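Local coordinates for protein toxin 2A (Paenibacillus larvae, PDB 5URP) that acts as an ADP-ribosyltransferase toxin, a virulence factor that probably transfers ADP-ribose from NAD+ to a host protein, at residues L193-K205 with G211-S223. Residues are numbered along the deposited sequence; the frame is centred on the assembly and turned at random.
Sequences LPRDTKYYIDNIK and GSQRLKVEARVLS
The carbonyl oxygen of Glu218 takes two N-H groups, Asp202 N at 2.9 Å and Asn203 N at 3.3 Å, both in its carbonyl plane. Two residues, Asp202 and Asn203, sit across from the single Glu218, a classic beta bulge that shifts the register by one. At the bulge Asp202 points toward the partner strand and meets the guanidinium of Arg220 side-on. Arg220 NE reaches Asp202 OD2 at 3.1 Å and Arg220 NH2 reaches Asp202 OD1 at 3.0 Å, each on a syn lone pair, the two flat groups 14° from coplanar. A bend at chi3 of Arg220 (-92°) turns its head back to this carboxylate. The Tyr200 side chain lies beside it, Arg220 NH2 3.2 Å from Tyr200 CD2, the ring 75° from the guanidinium plane. The strands form an antiparallel hairpin in the central mixed sheet of the ADP-ribosyltransferase fold, 214-221 lying between 197-207 and 164-170. On the same face as Arg220, Glu218 OE2 accepts from Lys216 NZ, which also pairs with Glu167, while a water joins Glu218 OE2 to Lys205 NZ. On the opposite face Ile201, Ile204, Leu215, Val217 and Ala219 are buried. Ile204 CG2 rests 3.7 Å from Leu215 CG. Val217 CG1 lies 4.0 Å from Ile201 CG2. Ala219 CB meets the Tyr199 ring at its edge, 3.8 Å from Tyr199 CD2. Leu168 of strand 164-170 packs against Tyr199, Ala219 and Val221.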
loop_
_atom_site.group_PDB
_atom_site.type_symbol
_atom_site.label_atom_id
_atom_site.label_comp_id
_atom_site.label_asym_id
_atom_site.label_seq_id
_atom_site.Cartn_x
_atom_site.Cartn_y
_atom_site.Cartn_z
ATOM N N LEU A 193 2.131 5.457 1.864
ATOM C CA LEU A 193 1.203 6.069 2.816
ATOM C C LEU A 193 1.755 5.910 4.228
ATOM O O LEU A 193 2.505 4.971 4.529
ATOM C CB LEU A 193 -0.187 5.429 2.733
ATOM C CG LEU A 193 -1.177 5.805 1.625
ATOM C CD1 LEU A 193 -2.141 4.638 1.427
ATOM C CD2 LEU A 193 -2.013 7.001 1.902
ATOM N N PRO A 194 1.379 6.813 5.132
ATOM C CA PRO A 194 1.873 6.762 6.505
ATOM C C PRO A 194 1.563 5.452 7.191
ATOM O O PRO A 194 0.610 4.752 6.838
ATOM C CB PRO A 194 1.106 7.910 7.193
ATOM C CG PRO A 194 0.711 8.828 6.096
ATOM C CD PRO A 194 0.545 7.997 4.867
ATOM N N ARG A 195 2.389 5.117 8.174
ATOM C CA ARG A 195 2.050 4.020 9.060
ATOM C C ARG A 195 0.779 4.349 9.849
ATOM O O ARG A 195 0.383 5.502 9.971
ATOM C CB ARG A 195 3.222 3.717 9.989
ATOM C CG ARG A 195 3.471 4.708 11.104
ATOM C CD ARG A 195 4.800 4.406 11.786
ATOM N NE ARG A 195 5.135 5.397 12.794
ATOM C CZ ARG A 195 4.794 5.330 14.072
ATOM N NH1 ARG A 195 4.074 4.317 14.549
ATOM N NH2 ARG A 195 5.176 6.299 14.885
ATOM N N ASP A 196 0.137 3.298 10.357
ATOM C CA ASP A 196 -1.136 3.383 11.060
ATOM C C ASP A 196 -2.254 3.941 10.179
ATOM O O ASP A 196 -3.177 4.607 10.672
ATOM C CB ASP A 196 -0.974 4.218 12.334
ATOM C CG ASP A 196 -0.121 3.526 13.387
ATOM O OD1 ASP A 196 -0.193 2.290 13.498
ATOM O OD2 ASP A 196 0.570 4.227 14.161
ATOM N N THR A 197 -2.205 3.664 8.874
ATOM C CA THR A 197 -3.295 4.057 7.998
ATOM C C THR A 197 -4.529 3.211 8.284
ATOM O O THR A 197 -4.453 1.987 8.435
ATOM C CB THR A 197 -2.885 3.943 6.521
ATOM O OG1 THR A 197 -2.008 5.026 6.178
ATOM C CG2 THR A 197 -4.107 3.997 5.596
ATOM N N LYS A 198 -5.668 3.890 8.352
ATOM C CA LYS A 198 -6.977 3.283 8.528
ATOM C C LYS A 198 -7.662 3.242 7.176
ATOM O O LYS A 198 -7.669 4.242 6.462
ATOM C CB LYS A 198 -7.831 4.106 9.505
ATOM C CG LYS A 198 -7.387 4.041 10.937
ATOM C CD LYS A 198 -8.210 5.027 11.760
ATOM C CE LYS A 198 -8.118 4.763 13.253
ATOM N NZ LYS A 198 -9.094 5.577 14.059
ATOM N N TYR A 199 -8.205 2.086 6.803
ATOM C CA TYR A 199 -8.940 2.014 5.555
ATOM C C TYR A 199 -10.182 1.157 5.736
ATOM O O TYR A 199 -10.161 0.128 6.417
ATOM C CB TYR A 199 -8.033 1.521 4.403
ATOM C CG TYR A 199 -7.311 0.202 4.550
ATOM C CD1 TYR A 199 -6.157 0.083 5.321
ATOM C CD2 TYR A 199 -7.729 -0.905 3.837
ATOM C CE1 TYR A 199 -5.472 -1.125 5.412
ATOM C CE2 TYR A 199 -7.040 -2.108 3.911
ATOM C CZ TYR A 199 -5.926 -2.211 4.701
ATOM O OH TYR A 199 -5.267 -3.411 4.764
ATOM N N TYR A 200 -11.258 1.603 5.114
ATOM C CA TYR A 200 -12.563 0.991 5.261
ATOM C C TYR A 200 -12.872 0.135 4.048
ATOM O O TYR A 200 -12.747 0.607 2.917
ATOM C CB TYR A 200 -13.633 2.070 5.424
ATOM C CG TYR A 200 -15.049 1.566 5.521
ATOM C CD1 TYR A 200 -15.571 1.082 6.723
ATOM C CD2 TYR A 200 -15.894 1.623 4.425
ATOM C CE1 TYR A 200 -16.865 0.622 6.800
ATOM C CE2 TYR A 200 -17.193 1.165 4.494
ATOM C CZ TYR A 200 -17.681 0.688 5.701
ATOM O OH TYR A 200 -18.971 0.256 5.800
ATOM N N ILE A 201 -13.320 -1.094 4.297
ATOM C CA ILE A 201 -13.605 -2.053 3.227
ATOM C C ILE A 201 -15.051 -1.902 2.758
ATOM O O ILE A 201 -16.001 -2.224 3.482
ATOM C CB ILE A 201 -13.308 -3.484 3.679
ATOM C CG1 ILE A 201 -11.807 -3.595 4.000
ATOM C CG2 ILE A 201 -13.638 -4.475 2.540
ATOM C CD1 ILE A 201 -11.407 -4.932 4.571
ATOM N N ASP A 202 -15.208 -1.416 1.528
ATOM C CA ASP A 202 -16.510 -1.292 0.881
ATOM C C ASP A 202 -16.974 -2.607 0.254
ATOM O O ASP A 202 -18.168 -2.918 0.291
ATOM C CB ASP A 202 -16.444 -0.198 -0.185
ATOM C CG ASP A 202 -16.217 1.176 0.410
ATOM O OD1 ASP A 202 -17.096 1.612 1.179
ATOM O OD2 ASP A 202 -15.168 1.804 0.128
ATOM N N ASN A 203 -16.062 -3.392 -0.325
ATOM C CA ASN A 203 -16.487 -4.587 -1.039
ATOM C C ASN A 203 -15.352 -5.601 -1.089
ATOM O O ASN A 203 -14.185 -5.228 -1.203
ATOM C CB ASN A 203 -16.935 -4.221 -2.458
ATOM C CG ASN A 203 -17.750 -5.308 -3.107
ATOM O OD1 ASN A 203 -18.890 -5.544 -2.734
ATOM N ND2 ASN A 203 -17.170 -5.974 -4.074
ATOM N N ILE A 204 -15.715 -6.881 -0.978
ATOM C CA ILE A 204 -14.795 -8.005 -1.182
ATOM C C ILE A 204 -15.461 -8.978 -2.146
ATOM O O ILE A 204 -16.611 -9.371 -1.932
ATOM C CB ILE A 204 -14.453 -8.720 0.145
ATOM C CG1 ILE A 204 -13.672 -7.794 1.087
ATOM C CG2 ILE A 204 -13.649 -9.997 -0.121
ATOM C CD1 ILE A 204 -13.448 -8.359 2.476
ATOM N N LYS A 205 -14.734 -9.400 -3.186
ATOM C CA LYS A 205 -15.276 -10.386 -4.113
ATOM C C LYS A 205 -14.139 -11.184 -4.728
ATOM O O LYS A 205 -12.985 -10.768 -4.694
ATOM C CB LYS A 205 -16.097 -9.732 -5.218
ATOM C CG LYS A 205 -15.270 -8.873 -6.149
ATOM C CD LYS A 205 -16.106 -8.173 -7.229
ATOM C CE LYS A 205 -15.246 -7.118 -7.950
ATOM N NZ LYS A 205 -15.982 -6.336 -8.983
ATOM N N GLY A 211 -4.527 -16.078 -14.946
ATOM C CA GLY A 211 -4.468 -17.509 -14.773
ATOM C C GLY A 211 -4.740 -18.003 -13.374
ATOM O O GLY A 211 -4.711 -19.214 -13.148
ATOM N N SER A 212 -4.988 -17.111 -12.419
ATOM C CA SER A 212 -5.319 -17.519 -11.064
ATOM C C SER A 212 -6.351 -16.562 -10.494
ATOM O O SER A 212 -6.261 -15.349 -10.694
ATOM C CB SER A 212 -4.096 -17.535 -10.147
ATOM O OG SER A 212 -3.618 -16.224 -9.933
ATOM N N GLN A 213 -7.311 -17.122 -9.778
ATOM C CA GLN A 213 -8.315 -16.315 -9.105
ATOM C C GLN A 213 -7.697 -15.590 -7.919
ATOM O O GLN A 213 -6.700 -16.027 -7.333
ATOM C CB GLN A 213 -9.484 -17.186 -8.635
ATOM C CG GLN A 213 -10.174 -17.926 -9.766
ATOM C CD GLN A 213 -11.371 -18.731 -9.321
ATOM O OE1 GLN A 213 -11.630 -18.900 -8.122
ATOM N NE2 GLN A 213 -12.107 -19.264 -10.295
ATOM N N ARG A 214 -8.309 -14.465 -7.568
ATOM C CA ARG A 214 -7.842 -13.656 -6.461
ATOM C C ARG A 214 -9.033 -13.102 -5.699
ATOM O O ARG A 214 -10.165 -13.082 -6.185
ATOM C CB ARG A 214 -6.972 -12.472 -6.926
ATOM C CG ARG A 214 -5.680 -12.882 -7.610
ATOM C CD ARG A 214 -4.962 -11.697 -8.198
ATOM N NE ARG A 214 -5.646 -11.148 -9.362
ATOM C CZ ARG A 214 -5.293 -10.011 -9.947
ATOM N NH1 ARG A 214 -4.282 -9.297 -9.458
ATOM N NH2 ARG A 214 -5.949 -9.583 -11.019
ATOM N N LEU A 215 -8.762 -12.665 -4.484
ATOM C CA LEU A 215 -9.734 -11.905 -3.719
ATOM C C LEU A 215 -9.455 -10.423 -3.927
ATOM O O LEU A 215 -8.346 -9.962 -3.652
ATOM C CB LEU A 215 -9.644 -12.261 -2.239
ATOM C CG LEU A 215 -10.863 -12.036 -1.389
ATOM C CD1 LEU A 215 -11.978 -13.019 -1.773
ATOM C CD2 LEU A 215 -10.405 -12.244 0.031
ATOM N N LYS A 216 -10.460 -9.682 -4.385
ATOM C CA LYS A 216 -10.339 -8.257 -4.618
ATOM C C LYS A 216 -11.001 -7.507 -3.473
ATOM O O LYS A 216 -12.154 -7.790 -3.144
ATOM C CB LYS A 216 -10.979 -7.824 -5.935
ATOM C CG LYS A 216 -10.551 -6.382 -6.260
ATOM C CD LYS A 216 -11.163 -5.813 -7.499
ATOM C CE LYS A 216 -10.733 -4.333 -7.652
ATOM N NZ LYS A 216 -11.514 -3.651 -8.710
ATOM N N VAL A 217 -10.270 -6.563 -2.894
ATOM C CA VAL A 217 -10.723 -5.756 -1.764
ATOM C C VAL A 217 -10.794 -4.319 -2.253
ATOM O O VAL A 217 -9.786 -3.773 -2.701
ATOM C CB VAL A 217 -9.755 -5.869 -0.585
ATOM C CG1 VAL A 217 -10.186 -4.941 0.574
ATOM C CG2 VAL A 217 -9.641 -7.344 -0.154
ATOM N N GLU A 218 -11.969 -3.711 -2.179
ATOM C CA GLU A 218 -12.133 -2.314 -2.566
ATOM C C GLU A 218 -12.304 -1.528 -1.275
ATOM O O GLU A 218 -13.190 -1.843 -0.484
ATOM C CB GLU A 218 -13.317 -2.128 -3.520
ATOM C CG GLU A 218 -13.015 -2.804 -4.843
ATOM C CD GLU A 218 -14.202 -3.011 -5.750
ATOM O OE1 GLU A 218 -15.272 -2.448 -5.495
ATOM O OE2 GLU A 218 -14.029 -3.741 -6.759
ATOM N N ALA A 219 -11.435 -0.551 -1.062
ATOM C CA ALA A 219 -11.377 0.143 0.223
ATOM C C ALA A 219 -11.077 1.621 0.018
ATOM O O ALA A 219 -10.631 2.055 -1.046
ATOM C CB ALA A 219 -10.318 -0.457 1.138
ATOM N N ARG A 220 -11.332 2.385 1.084
ATOM C CA ARG A 220 -11.115 3.824 1.144
ATOM C C ARG A 220 -10.210 4.150 2.318
ATOM O O ARG A 220 -10.499 3.728 3.440
ATOM C CB ARG A 220 -12.418 4.591 1.405
ATOM C CG ARG A 220 -13.437 4.650 0.332
ATOM C CD ARG A 220 -14.633 5.444 0.909
ATOM N NE ARG A 220 -15.636 4.574 1.529
ATOM C CZ ARG A 220 -16.497 4.944 2.479
ATOM N NH1 ARG A 220 -16.509 6.177 2.969
ATOM N NH2 ARG A 220 -17.375 4.061 2.947
ATOM N N VAL A 221 -9.177 4.961 2.075
ATOM C CA VAL A 221 -8.425 5.560 3.163
ATOM C C VAL A 221 -9.291 6.614 3.820
ATOM O O VAL A 221 -9.930 7.437 3.149
ATOM C CB VAL A 221 -7.113 6.184 2.666
ATOM C CG1 VAL A 221 -6.390 6.922 3.821
ATOM C CG2 VAL A 221 -6.217 5.143 2.073
ATOM N N LEU A 222 -9.310 6.597 5.138
ATOM C CA LEU A 222 -9.955 7.625 5.918
ATOM C C LEU A 222 -8.864 8.583 6.386
ATOM O O LEU A 222 -7.931 8.177 7.089
ATOM C CB LEU A 222 -10.718 7.016 7.089
ATOM C CG LEU A 222 -11.712 5.916 6.662
ATOM C CD1 LEU A 222 -12.392 5.533 7.886
ATOM C CD2 LEU A 222 -12.756 6.360 5.627
ATOM N N SER A 223 -9.002 9.854 6.023
ATOM C CA SER A 223 -7.926 10.824 6.276
ATOM C C SER A 223 -8.422 11.985 7.146
ATOM O O SER A 223 -9.630 12.141 7.329
ATOM C CB SER A 223 -7.364 11.366 4.961
ATOM O OG SER A 223 -6.350 12.326 5.204
HETATM O O HOH W 1 -5.631 6.846 7.711
HETATM O O HOH W 2 -16.965 -4.258 -7.335
#